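PDB 4OO3: hypothetical protein from Parabacteroides merdae, which is of unknown function but is probably an oxidoreductase that binds a nicotinamide adenine dinucleotide cofactor through its N-terminal Rossmann domain. Local coordinates for residues A[14-19]-A[26-31]; A[226-231]-A[292-297]; A[314-319]-A[336-341]. All coordinates share one frame; numbering follows the deposited sequence.

Interaction 1 (A[14-19]-A[26-31]); sequences LITLDP and LVQKVS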
ATOM      1  N   LEU A  14     -14.844   8.759 -14.516  1.00 31.00           N
ATOM      2  CA  LEU A  14     -13.601   9.059 -13.803  1.00 31.16           C
ATOM      3  C   LEU A  14     -13.128  10.502 -13.943  1.00 31.36           C
ATOM      4  O   LEU A  14     -13.162  11.081 -15.020  1.00 34.42           O
ATOM      5  CB  LEU A  14     -12.460   8.149 -14.277  1.00 30.50           C
ATOM      6  CG  LEU A  14     -12.587   6.640 -14.101  1.00 30.29           C
ATOM      7  CD1 LEU A  14     -11.278   5.973 -14.511  1.00 29.93           C
ATOM      8  CD2 LEU A  14     -12.965   6.285 -12.673  1.00 29.56           C
ATOM      9  N   ILE A  15     -12.675  11.058 -12.828  1.00 32.16           N
ATOM     10  CA  ILE A  15     -11.931  12.301 -12.806  1.00 31.58           C
ATOM     11  C   ILE A  15     -10.537  11.963 -12.323  1.00 30.20           C
ATOM     12  O   ILE A  15     -10.384  11.296 -11.317  1.00 31.30           O
ATOM     13  CB  ILE A  15     -12.521  13.306 -11.806  1.00 31.58           C
ATOM     14  CG1 ILE A  15     -13.975  13.626 -12.152  1.00 32.46           C
ATOM     15  CG2 ILE A  15     -11.668  14.565 -11.774  1.00 31.87           C
ATOM     16  CD1 ILE A  15     -14.717  14.365 -11.057  1.00 34.14           C
ATOM     17  N   THR A  16      -9.519  12.428 -13.020  1.00 30.90           N
ATOM     18  CA  THR A  16      -8.167  12.226 -12.547  1.00 31.65           C
ATOM     19  C   THR A  16      -7.630  13.570 -12.106  1.00 30.60           C
ATOM     20  O   THR A  16      -7.478  14.469 -12.914  1.00 31.42           O
ATOM     21  CB  THR A  16      -7.296  11.591 -13.636  1.00 34.17           C
ATOM     22  OG1 THR A  16      -7.974  10.441 -14.158  1.00 32.93           O
ATOM     23  CG2 THR A  16      -5.943  11.172 -13.064  1.00 35.50           C
ATOM     24  N   LEU A  17      -7.367  13.705 -10.809  1.00 30.10           N
ATOM     25  CA  LEU A  17      -6.992  14.987 -10.227  1.00 29.37           C
ATOM     26  C   LEU A  17      -5.514  15.023  -9.870  1.00 29.61           C
ATOM     27  O   LEU A  17      -5.056  14.263  -9.013  1.00 29.85           O
ATOM     28  CB  LEU A  17      -7.825  15.250  -8.983  1.00 29.64           C
ATOM     29  CG  LEU A  17      -7.545  16.567  -8.257  1.00 30.26           C
ATOM     30  CD1 LEU A  17      -7.885  17.773  -9.120  1.00 31.07           C
ATOM     31  CD2 LEU A  17      -8.328  16.573  -6.961  1.00 30.87           C
ATOM     32  N   ASP A  18      -4.785  15.921 -10.527  1.00 29.48           N
ATOM     33  CA  ASP A  18      -3.367  16.143 -10.273  1.00 29.88           C
ATOM     34  C   ASP A  18      -2.589  14.832 -10.139  1.00 29.40           C
ATOM     35  O   ASP A  18      -1.998  14.565  -9.098  1.00 30.88           O
ATOM     36  CB  ASP A  18      -3.201  17.009  -9.022  1.00 30.25           C
ATOM     37  CG  ASP A  18      -1.773  17.508  -8.829  1.00 31.56           C
ATOM     38  OD1 ASP A  18      -1.003  17.554  -9.807  1.00 29.89           O
ATOM     39  OD2 ASP A  18      -1.423  17.865  -7.686  1.00 35.19           O
ATOM     40  N   PRO A  19      -2.602  14.002 -11.196  1.00 30.49           N
ATOM     41  CA  PRO A  19      -1.894  12.727 -11.151  1.00 30.47           C
ATOM     42  C   PRO A  19      -0.393  12.950 -11.155  1.00 31.48           C
ATOM     43  O   PRO A  19       0.103  13.789 -11.904  1.00 30.95           O
ATOM     44  CB  PRO A  19      -2.338  12.035 -12.437  1.00 31.43           C
ATOM     45  CG  PRO A  19      -2.615  13.154 -13.377  1.00 32.42           C
ATOM     46  CD  PRO A  19      -3.197  14.249 -12.523  1.00 32.23           C
ATOM     47  N   LEU A  26      -2.642   3.363 -13.670  1.00 30.59           N
ATOM     48  CA  LEU A  26      -2.849   1.921 -13.532  1.00 28.90           C
ATOM     49  C   LEU A  26      -4.320   1.570 -13.353  1.00 28.84           C
ATOM     50  O   LEU A  26      -4.751   0.493 -13.747  1.00 27.85           O
ATOM     51  CB  LEU A  26      -2.033   1.373 -12.356  1.00 29.18           C
ATOM     52  CG  LEU A  26      -1.844  -0.140 -12.236  1.00 31.04           C
ATOM     53  CD1 LEU A  26      -1.437  -0.750 -13.570  1.00 32.05           C
ATOM     54  CD2 LEU A  26      -0.805  -0.451 -11.167  1.00 31.18           C
ATOM     55  N   VAL A  27      -5.089   2.482 -12.767  1.00 28.23           N
ATOM     56  CA  VAL A  27      -6.537   2.310 -12.650  1.00 30.14           C
ATOM     57  C   VAL A  27      -7.179   2.058 -14.012  1.00 30.03           C
ATOM     58  O   VAL A  27      -8.154   1.314 -14.117  1.00 30.89           O
ATOM     59  CB  VAL A  27      -7.198   3.551 -12.000  1.00 31.91           C
ATOM     60  CG1 VAL A  27      -8.716   3.496 -12.110  1.00 31.12           C
ATOM     61  CG2 VAL A  27      -6.780   3.671 -10.537  1.00 32.71           C
ATOM     62  N   GLN A  28      -6.622   2.686 -15.046  1.00 29.78           N
ATOM     63  CA  GLN A  28      -7.151   2.613 -16.403  1.00 30.97           C
ATOM     64  C   GLN A  28      -6.407   1.614 -17.294  1.00 32.83           C
ATOM     65  O   GLN A  28      -6.613   1.593 -18.510  1.00 31.91           O
ATOM     66  CB  GLN A  28      -7.093   4.002 -17.036  1.00 29.61           C
ATOM     67  CG  GLN A  28      -7.967   5.029 -16.348  1.00 28.56           C
ATOM     68  CD  GLN A  28      -7.884   6.378 -17.024  1.00 29.26           C
ATOM     69  OE1 GLN A  28      -8.089   6.496 -18.239  1.00 30.94           O
ATOM     70  NE2 GLN A  28      -7.561   7.405 -16.252  1.00 29.34           N
ATOM     71  N   LYS A  29      -5.551   0.791 -16.693  1.00 33.47           N
ATOM     72  CA  LYS A  29      -4.810  -0.251 -17.415  1.00 35.07           C
ATOM     73  C   LYS A  29      -5.741  -1.202 -18.171  1.00 34.67           C
ATOM     74  O   LYS A  29      -5.370  -1.722 -19.227  1.00 33.73           O
ATOM     75  CB  LYS A  29      -3.941  -1.043 -16.429  1.00 37.08           C
ATOM     76  CG  LYS A  29      -3.089  -2.164 -17.021  1.00 41.93           C
ATOM     77  CD  LYS A  29      -1.787  -1.641 -17.603  1.00 44.46           C
ATOM     78  CE  LYS A  29      -0.823  -2.771 -17.923  1.00 50.00           C
ATOM     79  NZ  LYS A  29       0.589  -2.298 -17.959  1.00 51.26           N
ATOM     80  N   VAL A  30      -6.935  -1.442 -17.630  1.00 35.27           N
ATOM     81  CA  VAL A  30      -7.908  -2.305 -18.306  1.00 40.42           C
ATOM     82  C   VAL A  30      -9.269  -1.636 -18.406  1.00 40.91           C
ATOM     83  O   VAL A  30      -9.599  -0.749 -17.615  1.00 40.46           O
ATOM     84  CB  VAL A  30      -8.046  -3.693 -17.625  1.00 43.30           C
ATOM     85  CG1 VAL A  30      -6.675  -4.280 -17.304  1.00 44.45           C
ATOM     86  CG2 VAL A  30      -8.873  -3.607 -16.362  1.00 40.97           C
ATOM     87  N   SER A  31     -10.058  -2.096 -19.369  1.00 41.17           N
ATOM     88  CA  SER A  31     -11.328  -1.469 -19.716  1.00 44.24           C
ATOM     89  C   SER A  31     -12.512  -2.111 -18.987  1.00 44.96           C
ATOM     90  O   SER A  31     -13.213  -2.953 -19.544  1.00 48.98           O
ATOM     91  CB  SER A  31     -11.546  -1.563 -21.229  1.00 46.16           C
ATOM     92  OG  SER A  31     -10.389  -1.151 -21.930  1.00 47.75           O
TER
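The first strand of the Rossmann fold meets the loop that leads away from the first helix where Leu14 touches Val27 and Gln28. The two chains stay well apart, the closest alpha carbons being CA of Leu14 and CA of Gln28 at 9.5 Å, and only side chains bridge the gap. CD1 of Leu14 does most of the touching. It rests against CG of Gln28 at 3.9 Å, the aliphatic part of the glutamine, and the two side chains run past each other in opposite directions. The same methyl meets CG1 of Val27 at 4.3 Å, so one branched leucine end serves both loop residues. Gln28 has CG on the backbone N side of its CB (chi1 -64°) and runs on extended from there, a reach that brings the end of its chain near the side chain of Thr16.

Strand 14-17 lies inside the parallel sheet, between strands 38-43 and 91-94, and the loop belongs to the right-handed beta-alpha-beta crossover through helix 22-26 to strand 38-43. Leu14 and Thr16 face this connection, whereas Ile15 and Leu17 turn to helix 79-86 on the reverse of the sheet; apolar Leu14, Ile15 and Leu17 suit a strand buried on both faces. At the loop, Val27 and Gln28 are the corner residues of a type I turn closed by Lys29 N to Leu26 O at 3.1 Å. Val27 also touches Phe399 and Thr403 of helix 395-412, from the C-terminal part of the chain, so an apolar side chain suits this buried place. The carbonyl O of Gln28 accepts a hydrogen bond from the indole NE1 of Trp69, while Ile56 of helix 47-61 packs on the glutamine side chain.

Interaction 2 (A[226-231]-A[292-297]); sequences LVQWEA and YKIKGV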
ATOM      1  N   LEU A 226      -1.389  -4.746   6.812  1.00 28.00           N
ATOM      2  CA  LEU A 226      -1.215  -6.193   6.829  1.00 29.23           C
ATOM      3  C   LEU A 226      -1.344  -6.771   8.236  1.00 30.36           C
ATOM      4  O   LEU A 226      -1.984  -7.810   8.395  1.00 31.37           O
ATOM      5  CB  LEU A 226       0.115  -6.626   6.207  1.00 29.45           C
ATOM      6  CG  LEU A 226       0.199  -6.624   4.687  1.00 29.54           C
ATOM      7  CD1 LEU A 226       1.485  -7.312   4.262  1.00 31.41           C
ATOM      8  CD2 LEU A 226      -1.003  -7.294   4.039  1.00 30.32           C
ATOM      9  N   VAL A 227      -0.761  -6.124   9.254  1.00 29.10           N
ATOM     10  CA  VAL A 227      -0.857  -6.705  10.606  1.00 29.06           C
ATOM     11  C   VAL A 227      -2.324  -6.756  11.064  1.00 29.07           C
ATOM     12  O   VAL A 227      -2.740  -7.751  11.634  1.00 29.35           O
ATOM     13  CB  VAL A 227       0.154  -6.164  11.686  1.00 28.56           C
ATOM     14  CG1 VAL A 227       1.184  -5.202  11.123  1.00 28.29           C
ATOM     15  CG2 VAL A 227      -0.536  -5.619  12.932  1.00 27.48           C
ATOM     16  N   GLN A 228      -3.102  -5.721  10.762  1.00 31.18           N
ATOM     17  CA  GLN A 228      -4.555  -5.731  11.003  1.00 30.67           C
ATOM     18  C   GLN A 228      -5.259  -6.839  10.213  1.00 30.84           C
ATOM     19  O   GLN A 228      -6.031  -7.622  10.758  1.00 29.89           O
ATOM     20  CB  GLN A 228      -5.175  -4.382  10.611  1.00 30.77           C
ATOM     21  CG  GLN A 228      -4.696  -3.200  11.442  1.00 32.06           C
ATOM     22  CD  GLN A 228      -5.321  -1.873  11.028  1.00 33.21           C
ATOM     23  OE1 GLN A 228      -5.982  -1.756   9.978  1.00 31.32           O
ATOM     24  NE2 GLN A 228      -5.109  -0.856  11.853  1.00 31.70           N
ATOM     25  N   TRP A 229      -4.978  -6.888   8.917  1.00 30.60           N
ATOM     26  CA  TRP A 229      -5.705  -7.748   7.994  1.00 31.02           C
ATOM     27  C   TRP A 229      -5.345  -9.238   8.141  1.00 32.45           C
ATOM     28  O   TRP A 229      -6.221 -10.110   8.087  1.00 29.91           O
ATOM     29  CB  TRP A 229      -5.455  -7.255   6.568  1.00 31.37           C
ATOM     30  CG  TRP A 229      -6.344  -7.840   5.553  1.00 31.19           C
ATOM     31  CD1 TRP A 229      -7.635  -7.475   5.271  1.00 33.18           C
ATOM     32  CD2 TRP A 229      -6.021  -8.896   4.662  1.00 31.05           C
ATOM     33  NE1 TRP A 229      -8.131  -8.250   4.255  1.00 30.59           N
ATOM     34  CE2 TRP A 229      -7.161  -9.136   3.866  1.00 31.73           C
ATOM     35  CE3 TRP A 229      -4.878  -9.673   4.459  1.00 31.68           C
ATOM     36  CZ2 TRP A 229      -7.186 -10.118   2.887  1.00 31.78           C
ATOM     37  CZ3 TRP A 229      -4.908 -10.647   3.486  1.00 32.51           C
ATOM     38  CH2 TRP A 229      -6.053 -10.860   2.711  1.00 31.36           C
ATOM     39  N   GLU A 230      -4.064  -9.532   8.335  1.00 33.31           N
ATOM     40  CA  GLU A 230      -3.625 -10.914   8.532  1.00 34.93           C
ATOM     41  C   GLU A 230      -3.907 -11.435   9.942  1.00 33.47           C
ATOM     42  O   GLU A 230      -4.372 -12.558  10.109  1.00 35.93           O
ATOM     43  CB  GLU A 230      -2.131 -11.045   8.266  1.00 34.63           C
ATOM     44  CG  GLU A 230      -1.722 -10.832   6.821  1.00 36.03           C
ATOM     45  CD  GLU A 230      -0.228 -10.624   6.675  1.00 35.52           C
ATOM     46  OE1 GLU A 230       0.444 -10.341   7.683  1.00 38.90           O
ATOM     47  OE2 GLU A 230       0.285 -10.732   5.551  1.00 40.80           O
ATOM     48  N   ALA A 231      -3.613 -10.619  10.948  1.00 34.83           N
ATOM     49  CA  ALA A 231      -3.572 -11.083  12.335  1.00 36.13           C
ATOM     50  C   ALA A 231      -4.870 -10.846  13.092  1.00 38.61           C
ATOM     51  O   ALA A 231      -5.085 -11.446  14.146  1.00 41.19           O
ATOM     52  CB  ALA A 231      -2.409 -10.436  13.067  1.00 37.68           C
ATOM     53  N   TYR A 292       4.291  -0.850  18.180  1.00 31.85           N
ATOM     54  CA  TYR A 292       3.012  -0.491  18.757  1.00 31.97           C
ATOM     55  C   TYR A 292       2.266  -1.728  19.222  1.00 32.08           C
ATOM     56  O   TYR A 292       2.529  -2.842  18.757  1.00 30.91           O
ATOM     57  CB  TYR A 292       2.164   0.274  17.741  1.00 30.54           C
ATOM     58  CG  TYR A 292       1.821  -0.501  16.479  1.00 29.06           C
ATOM     59  CD1 TYR A 292       2.737  -0.616  15.440  1.00 30.00           C
ATOM     60  CD2 TYR A 292       0.572  -1.098  16.316  1.00 28.04           C
ATOM     61  CE1 TYR A 292       2.425  -1.315  14.282  1.00 28.43           C
ATOM     62  CE2 TYR A 292       0.251  -1.796  15.160  1.00 26.80           C
ATOM     63  CZ  TYR A 292       1.180  -1.901  14.145  1.00 27.81           C
ATOM     64  OH  TYR A 292       0.877  -2.595  12.989  1.00 27.89           O
ATOM     65  N   LYS A 293       1.332  -1.521  20.139  1.00 32.91           N
ATOM     66  CA  LYS A 293       0.439  -2.584  20.566  1.00 34.28           C
ATOM     67  C   LYS A 293      -0.903  -2.408  19.875  1.00 35.01           C
ATOM     68  O   LYS A 293      -1.446  -1.301  19.829  1.00 35.26           O
ATOM     69  CB  LYS A 293       0.280  -2.584  22.084  1.00 36.23           C
ATOM     70  CG  LYS A 293       1.494  -3.161  22.786  1.00 37.50           C
ATOM     71  CD  LYS A 293       1.370  -3.137  24.296  1.00 40.04           C
ATOM     72  CE  LYS A 293       2.444  -4.018  24.918  1.00 43.29           C
ATOM     73  NZ  LYS A 293       2.690  -3.692  26.345  1.00 49.16           N
ATOM     74  N   ILE A 294      -1.404  -3.502  19.311  1.00 34.28           N
ATOM     75  CA  ILE A 294      -2.723  -3.542  18.706  1.00 32.43           C
ATOM     76  C   ILE A 294      -3.512  -4.642  19.414  1.00 34.46           C
ATOM     77  O   ILE A 294      -3.196  -5.826  19.282  1.00 33.55           O
ATOM     78  CB  ILE A 294      -2.666  -3.755  17.171  1.00 31.13           C
ATOM     79  CG1 ILE A 294      -4.047  -4.160  16.641  1.00 31.95           C
ATOM     80  CG2 ILE A 294      -1.639  -4.808  16.787  1.00 31.16           C
ATOM     81  CD1 ILE A 294      -4.210  -3.984  15.151  1.00 32.18           C
ATOM     82  N   LYS A 295      -4.521  -4.229  20.184  1.00 36.53           N
ATOM     83  CA  LYS A 295      -5.305  -5.129  21.026  1.00 38.37           C
ATOM     84  C   LYS A 295      -4.410  -6.033  21.863  1.00 38.75           C
ATOM     85  O   LYS A 295      -4.610  -7.248  21.911  1.00 39.34           O
ATOM     86  CB  LYS A 295      -6.275  -5.966  20.184  1.00 37.95           C
ATOM     87  CG  LYS A 295      -7.091  -5.127  19.218  1.00 41.30           C
ATOM     88  CD  LYS A 295      -8.545  -5.547  19.140  1.00 45.87           C
ATOM     89  CE  LYS A 295      -8.729  -6.824  18.349  1.00 47.05           C
ATOM     90  NZ  LYS A 295      -9.841  -7.632  18.919  1.00 49.79           N
ATOM     91  N   GLY A 296      -3.414  -5.431  22.507  1.00 38.68           N
ATOM     92  CA  GLY A 296      -2.531  -6.149  23.429  1.00 39.44           C
ATOM     93  C   GLY A 296      -1.345  -6.828  22.767  1.00 39.40           C
ATOM     94  O   GLY A 296      -0.433  -7.268  23.461  1.00 40.26           O
ATOM     95  N   VAL A 297      -1.350  -6.908  21.433  1.00 37.06           N
ATOM     96  CA  VAL A 297      -0.303  -7.599  20.677  1.00 34.81           C
ATOM     97  C   VAL A 297       0.740  -6.595  20.209  1.00 33.63           C
ATOM     98  O   VAL A 297       0.403  -5.635  19.527  1.00 34.84           O
ATOM     99  CB  VAL A 297      -0.886  -8.320  19.440  1.00 33.32           C
ATOM    100  CG1 VAL A 297       0.212  -9.045  18.670  1.00 32.07           C
ATOM    101  CG2 VAL A 297      -1.977  -9.289  19.859  1.00 34.01           C
TER
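Helix 226-231, which carries Val227 and Gln228, runs over strand 292-294, which carries Tyr292 and Ile294, with a crossing angle of -33° and the axes of these short segments 11.0 Å apart. This is a helix packed on the mixed beta-sheet of the C-terminal oxidoreductase domain, and its closest alpha carbons, CA of Gln228 and CA of Ile294, are separated by 8.2 Å. The strand ends in a tight hairpin to strand 297-306, a type I' turn in which Lys295 and Gly296 occupy the corners and Ile294 N bonds to Val297 O at 2.8 Å. Both corners have positive phi, a conformation that glycine accepts easily.

Tyr292 and Ile294 are two apart along the strand, and so both face the helix. CG of Tyr292 lies between its backbone N and carbonyl carbon (chi1 62°), which carries the ring out toward the helix, and the hydroxyl arrives at the forked end of Val227. Tyr292 OH is 3.2 Å from CG1 of Val227 and nearly as near to CG2. This approach is close, and because the valine is also modelled almost eclipsed (chi1 -6°), the exact placing of its methyls is doubtful. A branched, short side chain nevertheless suits the site, where Ile183, Ala299 and Val301 of neighbouring strands share the same valine.

Ile294 receives the helix with both of its branches. In the model, and with the same caution, its CG2 lies 4.1 Å from CG2 of Val227, the two side chains passing in opposite senses. The longer branch works on the next helix residue, whose side chain also touches Asn422, Ala425 and Lys426 of helix 419-439. There CD1 of Ile294 meets CG of Gln228 at 3.8 Å, the isoleucine crossing the glutamine chain at about a right angle.

Interaction 3 (A[314-319]-A[336-341]); sequences GDTHFS and QNYQPE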
ATOM      1  N   GLY A 314      17.937  -6.867  -5.087  1.00 58.24           N
ATOM      2  CA  GLY A 314      16.538  -6.467  -5.188  1.00 52.82           C
ATOM      3  C   GLY A 314      15.909  -6.054  -3.872  1.00 48.37           C
ATOM      4  O   GLY A 314      16.577  -5.990  -2.840  1.00 46.22           O
ATOM      5  N   ASP A 315      14.609  -5.773  -3.924  1.00 44.69           N
ATOM      6  CA  ASP A 315      13.845  -5.415  -2.739  1.00 42.80           C
ATOM      7  C   ASP A 315      13.691  -6.634  -1.847  1.00 43.05           C
ATOM      8  O   ASP A 315      13.375  -7.719  -2.329  1.00 42.38           O
ATOM      9  CB  ASP A 315      12.468  -4.886  -3.134  1.00 41.64           C
ATOM     10  CG  ASP A 315      12.545  -3.592  -3.920  1.00 43.26           C
ATOM     11  OD1 ASP A 315      13.638  -2.999  -4.038  1.00 46.09           O
ATOM     12  OD2 ASP A 315      11.501  -3.158  -4.426  1.00 46.31           O
ATOM     13  N   THR A 316      13.925  -6.455  -0.550  1.00 43.21           N
ATOM     14  CA  THR A 316      13.828  -7.553   0.407  1.00 40.69           C
ATOM     15  C   THR A 316      12.656  -7.374   1.368  1.00 42.60           C
ATOM     16  O   THR A 316      12.159  -6.261   1.571  1.00 40.32           O
ATOM     17  CB  THR A 316      15.138  -7.725   1.208  1.00 41.62           C
ATOM     18  OG1 THR A 316      15.373  -6.579   2.031  1.00 38.95           O
ATOM     19  CG2 THR A 316      16.316  -7.910   0.262  1.00 42.91           C
ATOM     20  N   HIS A 317      12.212  -8.487   1.947  1.00 44.28           N
ATOM     21  CA  HIS A 317      11.178  -8.469   2.980  1.00 41.45           C
ATOM     22  C   HIS A 317      11.285  -9.686   3.888  1.00 39.30           C
ATOM     23  O   HIS A 317      11.488 -10.807   3.418  1.00 40.10           O
ATOM     24  CB  HIS A 317       9.773  -8.412   2.370  1.00 40.87           C
ATOM     25  CG  HIS A 317       8.678  -8.290   3.388  1.00 37.62           C
ATOM     26  ND1 HIS A 317       8.287  -7.082   3.919  1.00 37.24           N
ATOM     27  CD2 HIS A 317       7.906  -9.229   3.984  1.00 37.80           C
ATOM     28  CE1 HIS A 317       7.318  -7.279   4.794  1.00 38.34           C
ATOM     29  NE2 HIS A 317       7.069  -8.573   4.854  1.00 38.12           N
ATOM     30  N   PHE A 318      11.173  -9.440   5.189  1.00 38.23           N
ATOM     31  CA  PHE A 318      11.155 -10.499   6.201  0.50 39.55           C
ATOM     32  C   PHE A 318      10.059 -10.189   7.192  1.00 39.93           C
ATOM     33  O   PHE A 318       9.910  -9.039   7.608  1.00 43.04           O
ATOM     34  CB  PHE A 318      12.487 -10.594   6.955  0.50 39.23           C
ATOM     35  CG  PHE A 318      12.414 -11.394   8.242  0.50 37.97           C
ATOM     36  CD1 PHE A 318      12.445 -12.779   8.221  0.50 37.28           C
ATOM     37  CD2 PHE A 318      12.321 -10.755   9.473  0.50 37.71           C
ATOM     38  CE1 PHE A 318      12.385 -13.511   9.393  0.50 36.28           C
ATOM     39  CE2 PHE A 318      12.258 -11.481  10.646  0.50 36.83           C
ATOM     40  CZ  PHE A 318      12.296 -12.861  10.604  0.50 36.54           C
ATOM     41  N   SER A 319       9.295 -11.210   7.570  1.00 39.78           N
ATOM     42  CA  SER A 319       8.249 -11.047   8.568  1.00 37.76           C
ATOM     43  C   SER A 319       8.031 -12.305   9.389  1.00 38.99           C
ATOM     44  O   SER A 319       8.286 -13.429   8.926  1.00 38.38           O
ATOM     45  CB  SER A 319       6.933 -10.630   7.913  1.00 37.70           C
ATOM     46  OG  SER A 319       6.409 -11.664   7.103  1.00 38.14           O
ATOM     47  N   GLN A 336      15.844 -16.529  -1.909  1.00 49.70           N
ATOM     48  CA  GLN A 336      14.548 -16.801  -2.531  1.00 46.67           C
ATOM     49  C   GLN A 336      14.395 -16.106  -3.879  1.00 48.51           C
ATOM     50  O   GLN A 336      13.293 -16.044  -4.424  1.00 46.15           O
ATOM     51  CB  GLN A 336      13.407 -16.368  -1.601  1.00 45.51           C
ATOM     52  CG  GLN A 336      13.363 -17.108  -0.267  1.00 45.09           C
ATOM     53  CD  GLN A 336      14.353 -16.577   0.750  1.00 45.98           C
ATOM     54  OE1 GLN A 336      14.681 -15.392   0.754  1.00 49.13           O
ATOM     55  NE2 GLN A 336      14.837 -17.452   1.619  1.00 47.64           N
ATOM     56  N   ASN A 337      15.497 -15.586  -4.419  1.00 53.60           N
ATOM     57  CA  ASN A 337      15.472 -14.845  -5.682  1.00 54.55           C
ATOM     58  C   ASN A 337      14.557 -13.609  -5.592  1.00 51.82           C
ATOM     59  O   ASN A 337      13.909 -13.216  -6.567  1.00 48.42           O
ATOM     60  CB  ASN A 337      15.044 -15.778  -6.819  1.00 58.65           C
ATOM     61  CG  ASN A 337      15.726 -15.452  -8.131  1.00 63.02           C
ATOM     62  OD1 ASN A 337      15.563 -14.360  -8.678  1.00 60.82           O
ATOM     63  ND2 ASN A 337      16.497 -16.403  -8.645  1.00 65.73           N
ATOM     64  N   TYR A 338      14.516 -13.015  -4.397  1.00 48.89           N
ATOM     65  CA  TYR A 338      13.705 -11.829  -4.109  1.00 47.10           C
ATOM     66  C   TYR A 338      12.217 -12.007  -4.439  1.00 44.33           C
ATOM     67  O   TYR A 338      11.526 -11.046  -4.764  1.00 44.80           O
ATOM     68  CB  TYR A 338      14.320 -10.597  -4.784  1.00 47.42           C
ATOM     69  CG  TYR A 338      15.763 -10.408  -4.362  1.00 49.63           C
ATOM     70  CD1 TYR A 338      16.072  -9.924  -3.093  1.00 49.07           C
ATOM     71  CD2 TYR A 338      16.817 -10.760  -5.205  1.00 50.53           C
ATOM     72  CE1 TYR A 338      17.381  -9.770  -2.683  1.00 50.43           C
ATOM     73  CE2 TYR A 338      18.138 -10.608  -4.801  1.00 53.14           C
ATOM     74  CZ  TYR A 338      18.412 -10.111  -3.538  1.00 53.13           C
ATOM     75  OH  TYR A 338      19.708  -9.952  -3.104  1.00 51.43           O
ATOM     76  N   GLN A 339      11.747 -13.250  -4.327  1.00 41.95           N
ATOM     77  CA  GLN A 339      10.339 -13.602  -4.432  1.00 39.98           C
ATOM     78  C   GLN A 339       9.902 -14.153  -3.075  1.00 38.98           C
ATOM     79  O   GLN A 339      10.543 -15.061  -2.550  1.00 42.04           O
ATOM     80  CB  GLN A 339      10.127 -14.657  -5.519  1.00 40.79           C
ATOM     81  CG  GLN A 339       8.899 -15.525  -5.300  1.00 42.89           C
ATOM     82  CD  GLN A 339       8.499 -16.309  -6.527  1.00 44.65           C
ATOM     83  OE1 GLN A 339       8.638 -17.532  -6.567  1.00 46.84           O
ATOM     84  NE2 GLN A 339       7.996 -15.613  -7.533  1.00 44.73           N
ATOM     85  N   PRO A 340       8.806 -13.620  -2.505  1.00 36.09           N
ATOM     86  CA  PRO A 340       8.418 -14.034  -1.149  1.00 35.47           C
ATOM     87  C   PRO A 340       8.075 -15.523  -1.036  1.00 34.94           C
ATOM     88  O   PRO A 340       7.375 -16.063  -1.897  1.00 33.96           O
ATOM     89  CB  PRO A 340       7.193 -13.158  -0.837  1.00 32.65           C
ATOM     90  CG  PRO A 340       6.679 -12.701  -2.155  1.00 31.68           C
ATOM     91  CD  PRO A 340       7.860 -12.645  -3.082  1.00 35.74           C
ATOM     92  N   GLU A 341       8.599 -16.168   0.006  1.00 34.70           N
ATOM     93  CA  GLU A 341       8.303 -17.559   0.305  1.00 35.86           C
ATOM     94  C   GLU A 341       7.844 -17.647   1.747  1.00 35.91           C
ATOM     95  O   GLU A 341       8.387 -16.963   2.616  1.00 33.79           O
ATOM     96  CB  GLU A 341       9.538 -18.452   0.112  1.00 38.87           C
ATOM     97  CG  GLU A 341      10.102 -18.501  -1.305  1.00 41.02           C
ATOM     98  CD  GLU A 341       9.142 -19.074  -2.341  1.00 42.52           C
ATOM     99  OE1 GLU A 341       8.143 -19.722  -1.960  1.00 43.32           O
ATOM    100  OE2 GLU A 341       9.388 -18.873  -3.551  1.00 43.04           O
TER
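Gly314 lies flat over the ring of Tyr338. Its CA stands 4.0 Å from the ring centroid and 9° off the ring normal, a CH-pi contact, while its N sits above the same face, 3.6 Å from CZ of Tyr338. A glycine is demanded here, because a beta carbon would run into the ring and into the preceding carbonyl. Asp315 follows with its carbonyl O obliquely placed, 3.6 Å from CD1 of Tyr338; its CB points away from the loop, and OD1 hydrogen-bonds ND1 of His190. At Thr316, where strand 316-322 of the antiparallel part of the sheet begins, CG2 reaches the ring edge in its plane, 3.6 Å from CE1 of Tyr338. The tyrosine comes from a type I' turn, Gln336 to Gln339, in the loop joining strands 326-332 and 341-346; with CG on the backbone N side (chi1 -56°), its ring is laid against Gly314, Asp315 and the first residue of strand 316-322. With an alanine in place of Tyr338, the ring would be gone and the peptide at Gly314 would probably lose its cover and become freer to move. With no hydrogen bond or charge pair across it, the contact depends on shape and on weak CH-pi and van der Waals attraction.

From the N terminus, interaction 1 comes first, closing a six-residue loop that holds most of helix 22-26, beside the Rossmann sheet. The chain then completes that domain before interaction 2 closes a much longer loop, 60 residues from helix 220-231 to the end of strand 282-294. Interaction 3 follows, spanning 16 residues that include strand 326-332. The three lie in series, so none nests in or crosses another. Interactions 2 and 3 share the mixed sheet of the C-terminal domain, their centres 22 Å apart: one ties a helix to it, the other joins a loop to a strand's start. Interaction 1 stands apart, its centre about 32 Å from that of interaction 2 and across the chain's centre from it.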